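Local structure of MNMC2 (Aquifex aeolicus, 3VYW) at residues Arg99-Gly104 with Asp188-Asp193. The protein binds S-adenosylmethionine and acts as a tRNA methyltransferase that modifies the wobble uridine, without the oxidase domain to which such enzymes are usually fused. Numbering follows the deposited sequence.
Sequences RILDVG and DAVFHD. With SAM (S-adenosylmethionine), chain E.
Ile100 lays its CG2 over one face of the Phe191 ring, 3.7 Å from CD1 and offset toward the rim, a CH-pi contact; the edge of that ring receives Asp102 OD1 in plane, with the carboxylate turned 88° against it. The His192 ring, on the opposite face of the sheet, has Val103 CG1 over the centre of one face, 4.0 Å from the centroid; the torsion that sets CG1 anti to the backbone N places it there. These pairs decorate two neighbouring parallel strands in the middle of the Rossmann-like sheet of a class I methyltransferase. Bridges from Ile100–Ala189 to Val103–His192 fix the register, and the segment axes run only 15° apart. Ile100, Asp102, Ala189 and Phe191 share one face, where Ile88 of helix 88-94 packs; Leu101, Val103, Val190 and His192 occupy the other, against helix 206-213. Backbone bonds follow the parallel pattern, Leu101 and Val103 each donating to and accepting from the neighbouring strand. The buried Asp102 OD2 is satisfied by Ser131, and His192 NE2 by the carbonyl of Leu203. At the start of the pair, Asp188 OD2 accepts the Arg99 N-H at 3.1 Å through its anti lone pair, nearly straight at 170°, while OD1 forms a salt bridge with Arg95; the Arg99 guanidinium is instead paired with Glu128. An alanine in place of Asp188 would probably leave the Arg99 N-H without this acceptor and Arg95 without this carboxylate. Where both strands end, their loops reach the cofactor: the amino N of S-adenosylmethionine donates to Gly104 O at 2.8 Å and to Asp193 OD2 at 3.0 Å.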
ATOM      1  N   ARG A  99      -5.087 -15.853  -7.213  1.00 46.52           N
ATOM      2  CA  ARG A  99      -4.514 -15.523  -5.937  1.00 47.55           C
ATOM      3  C   ARG A  99      -4.200 -14.047  -5.754  1.00 45.29           C
ATOM      4  O   ARG A  99      -3.513 -13.462  -6.527  1.00 44.33           O
ATOM      5  CB  ARG A  99      -3.247 -16.313  -5.738  1.00 49.70           C
ATOM      6  CG  ARG A  99      -3.333 -17.724  -6.235  1.00 56.73           C
ATOM      7  CD  ARG A  99      -2.366 -18.595  -5.490  1.00 56.53           C
ATOM      8  NE  ARG A  99      -2.654 -20.004  -5.656  1.00 64.15           N
ATOM      9  CZ  ARG A  99      -2.719 -20.624  -6.819  1.00 61.34           C
ATOM     10  NH1 ARG A  99      -2.527 -19.957  -7.928  1.00 62.98           N
ATOM     11  NH2 ARG A  99      -2.985 -21.909  -6.867  1.00 61.16           N
ATOM     12  N   ILE A 100      -4.710 -13.466  -4.692  1.00 34.95           N
ATOM     13  CA  ILE A 100      -4.427 -12.094  -4.382  1.00 32.84           C
ATOM     14  C   ILE A 100      -3.695 -11.916  -3.084  1.00 34.66           C
ATOM     15  O   ILE A 100      -4.090 -12.419  -2.080  1.00 33.96           O
ATOM     16  CB  ILE A 100      -5.703 -11.294  -4.278  1.00 32.69           C
ATOM     17  CG1 ILE A 100      -6.494 -11.428  -5.544  1.00 31.47           C
ATOM     18  CG2 ILE A 100      -5.386  -9.852  -3.993  1.00 31.39           C
ATOM     19  CD1 ILE A 100      -7.803 -10.718  -5.478  1.00 32.63           C
ATOM     20  N   LEU A 101      -2.630 -11.152  -3.128  1.00 36.39           N
ATOM     21  CA  LEU A 101      -1.904 -10.758  -1.955  1.00 38.33           C
ATOM     22  C   LEU A 101      -2.382  -9.377  -1.614  1.00 37.49           C
ATOM     23  O   LEU A 101      -2.244  -8.490  -2.369  1.00 34.83           O
ATOM     24  CB  LEU A 101      -0.427 -10.728  -2.285  1.00 37.00           C
ATOM     25  CG  LEU A 101       0.578 -11.245  -1.298  1.00 38.47           C
ATOM     26  CD1 LEU A 101       1.764 -10.344  -1.138  1.00 37.13           C
ATOM     27  CD2 LEU A 101      -0.095 -11.452   0.010  1.00 40.81           C
ATOM     28  N   ASP A 102      -2.990  -9.204  -0.461  1.00 44.12           N
ATOM     29  CA  ASP A 102      -3.564  -7.926  -0.120  1.00 42.14           C
ATOM     30  C   ASP A 102      -2.815  -7.243   0.977  1.00 40.90           C
ATOM     31  O   ASP A 102      -2.800  -7.705   2.061  1.00 42.99           O
ATOM     32  CB  ASP A 102      -4.991  -8.139   0.315  1.00 45.27           C
ATOM     33  CG  ASP A 102      -5.771  -6.894   0.340  1.00 54.72           C
ATOM     34  OD1 ASP A 102      -5.594  -6.102  -0.564  1.00 63.51           O
ATOM     35  OD2 ASP A 102      -6.567  -6.684   1.249  1.00 51.67           O
ATOM     36  N   VAL A 103      -2.226  -6.103   0.694  1.00 35.63           N
ATOM     37  CA  VAL A 103      -1.462  -5.387   1.683  1.00 33.60           C
ATOM     38  C   VAL A 103      -2.311  -4.325   2.348  1.00 37.81           C
ATOM     39  O   VAL A 103      -2.518  -3.295   1.813  1.00 43.51           O
ATOM     40  CB  VAL A 103      -0.275  -4.710   1.010  1.00 30.35           C
ATOM     41  CG1 VAL A 103       0.403  -3.778   1.941  1.00 34.12           C
ATOM     42  CG2 VAL A 103       0.708  -5.699   0.488  1.00 26.86           C
ATOM     43  N   GLY A 104      -2.808  -4.619   3.532  1.00 39.38           N
ATOM     44  CA  GLY A 104      -3.702  -3.754   4.265  1.00 37.11           C
ATOM     45  C   GLY A 104      -5.153  -4.078   4.073  1.00 37.33           C
ATOM     46  O   GLY A 104      -5.752  -3.634   3.158  1.00 40.69           O
ATOM     47  N   ASP A 188      -1.281 -13.756  -8.206  1.00 44.22           N
ATOM     48  CA  ASP A 188      -1.663 -13.106  -9.437  1.00 45.69           C
ATOM     49  C   ASP A 188      -1.731 -11.602  -9.369  1.00 43.32           C
ATOM     50  O   ASP A 188      -1.434 -10.943 -10.314  1.00 43.19           O
ATOM     51  CB  ASP A 188      -2.944 -13.692  -9.970  1.00 44.87           C
ATOM     52  CG  ASP A 188      -2.761 -15.071 -10.412  1.00 53.76           C
ATOM     53  OD1 ASP A 188      -2.013 -15.273 -11.358  1.00 56.21           O
ATOM     54  OD2 ASP A 188      -3.333 -15.973  -9.814  1.00 57.40           O
ATOM     55  N   ALA A 189      -2.206 -11.085  -8.254  1.00 40.16           N
ATOM     56  CA  ALA A 189      -2.300  -9.682  -8.016  1.00 41.23           C
ATOM     57  C   ALA A 189      -1.815  -9.391  -6.642  1.00 43.55           C
ATOM     58  O   ALA A 189      -2.116 -10.105  -5.744  1.00 49.15           O
ATOM     59  CB  ALA A 189      -3.726  -9.248  -8.131  1.00 36.32           C
ATOM     60  N   VAL A 190      -1.074  -8.315  -6.478  1.00 38.71           N
ATOM     61  CA  VAL A 190      -0.804  -7.780  -5.176  1.00 36.18           C
ATOM     62  C   VAL A 190      -1.487  -6.457  -5.109  1.00 33.30           C
ATOM     63  O   VAL A 190      -1.233  -5.628  -5.900  1.00 29.14           O
ATOM     64  CB  VAL A 190       0.664  -7.498  -4.987  1.00 36.78           C
ATOM     65  CG1 VAL A 190       0.918  -6.898  -3.624  1.00 33.56           C
ATOM     66  CG2 VAL A 190       1.472  -8.735  -5.224  1.00 35.34           C
ATOM     67  N   PHE A 191      -2.377  -6.278  -4.164  1.00 31.64           N
ATOM     68  CA  PHE A 191      -3.025  -5.010  -4.011  1.00 32.71           C
ATOM     69  C   PHE A 191      -2.301  -4.322  -2.909  1.00 33.20           C
ATOM     70  O   PHE A 191      -2.472  -4.653  -1.794  1.00 32.72           O
ATOM     71  CB  PHE A 191      -4.450  -5.204  -3.552  1.00 31.28           C
ATOM     72  CG  PHE A 191      -5.366  -5.722  -4.592  1.00 33.77           C
ATOM     73  CD1 PHE A 191      -6.545  -6.305  -4.224  1.00 33.81           C
ATOM     74  CD2 PHE A 191      -5.065  -5.635  -5.913  1.00 33.30           C
ATOM     75  CE1 PHE A 191      -7.397  -6.790  -5.157  1.00 34.96           C
ATOM     76  CE2 PHE A 191      -5.918  -6.106  -6.849  1.00 32.88           C
ATOM     77  CZ  PHE A 191      -7.081  -6.688  -6.474  1.00 32.66           C
ATOM     78  N   HIS A 192      -1.478  -3.360  -3.225  1.00 29.56           N
ATOM     79  CA  HIS A 192      -0.671  -2.785  -2.226  1.00 30.39           C
ATOM     80  C   HIS A 192      -1.242  -1.517  -1.759  1.00 30.69           C
ATOM     81  O   HIS A 192      -0.989  -0.492  -2.313  1.00 31.66           O
ATOM     82  CB  HIS A 192       0.676  -2.549  -2.832  1.00 31.75           C
ATOM     83  CG  HIS A 192       1.756  -2.378  -1.837  1.00 33.78           C
ATOM     84  ND1 HIS A 192       2.729  -3.217  -1.719  1.00 33.53           N
ATOM     85  CD2 HIS A 192       1.969  -1.416  -0.912  1.00 35.90           C
ATOM     86  CE1 HIS A 192       3.529  -2.834  -0.764  1.00 32.07           C
ATOM     87  NE2 HIS A 192       3.137  -1.730  -0.237  1.00 34.09           N
ATOM     88  N   ASP A 193      -1.991  -1.572  -0.688  1.00 33.98           N
ATOM     89  CA  ASP A 193      -2.788  -0.452  -0.287  1.00 35.02           C
ATOM     90  C   ASP A 193      -2.555  -0.061   1.133  1.00 36.42           C
ATOM     91  O   ASP A 193      -3.372  -0.271   1.971  1.00 43.34           O
ATOM     92  CB  ASP A 193      -4.239  -0.798  -0.459  1.00 38.13           C
ATOM     93  CG  ASP A 193      -5.097   0.389  -0.520  1.00 40.33           C
ATOM     94  OD1 ASP A 193      -4.581   1.471  -0.685  1.00 40.55           O
ATOM     95  OD2 ASP A 193      -6.293   0.252  -0.393  1.00 40.42           O
TER
HETATM   96  N   SAM E 501      -7.201  -1.707   1.652  1.00 36.95           N
HETATM   97  CA  SAM E 501      -8.153  -1.110   2.511  1.00 41.32           C
HETATM   98  C   SAM E 501      -9.429  -1.222   1.771  1.00 42.41           C
HETATM   99  O   SAM E 501     -10.502  -0.992   2.271  1.00 44.54           O
HETATM  100  OXT SAM E 501      -9.385  -1.604   0.639  1.00 44.23           O
HETATM  101  CB  SAM E 501      -7.599   0.262   2.824  1.00 44.33           C
HETATM  102  CG  SAM E 501      -6.514   0.072   3.890  1.00 49.23           C
HETATM  103  SD  SAM E 501      -5.711   1.405   4.412  1.00 49.66           S
HETATM  104  CE  SAM E 501      -5.224   2.258   3.112  1.00 50.49           C
HETATM  105  C5' SAM E 501      -4.324   0.996   5.224  1.00 45.65           C
HETATM  106  C4' SAM E 501      -4.384  -0.260   6.102  1.00 45.13           C
HETATM  107  O4' SAM E 501      -3.075  -0.753   6.312  1.00 43.04           O
HETATM  108  C3' SAM E 501      -4.933  -0.029   7.494  1.00 45.60           C
HETATM  109  O3' SAM E 501      -5.782  -1.096   7.854  1.00 40.82           O
HETATM  110  C2' SAM E 501      -3.720  -0.078   8.381  1.00 44.34           C
HETATM  111  O2' SAM E 501      -4.062  -0.531   9.661  1.00 39.91           O
HETATM  112  C1' SAM E 501      -2.859  -1.069   7.672  1.00 39.57           C
HETATM  113  N9  SAM E 501      -1.432  -1.044   8.058  1.00 36.84           N
HETATM  114  C8  SAM E 501      -0.640  -0.005   8.173  1.00 32.57           C
HETATM  115  N7  SAM E 501       0.584  -0.349   8.520  1.00 30.89           N
HETATM  116  C5  SAM E 501       0.603  -1.643   8.641  1.00 30.61           C
HETATM  117  C6  SAM E 501       1.594  -2.653   8.985  1.00 33.11           C
HETATM  118  N6  SAM E 501       2.843  -2.345   9.286  1.00 30.44           N
HETATM  119  N1  SAM E 501       1.212  -3.898   8.997  1.00 31.67           N
HETATM  120  C2  SAM E 501      -0.004  -4.246   8.699  1.00 29.02           C
HETATM  121  N3  SAM E 501      -0.935  -3.394   8.396  1.00 32.65           N
HETATM  122  C4  SAM E 501      -0.716  -2.096   8.346  1.00 31.46           C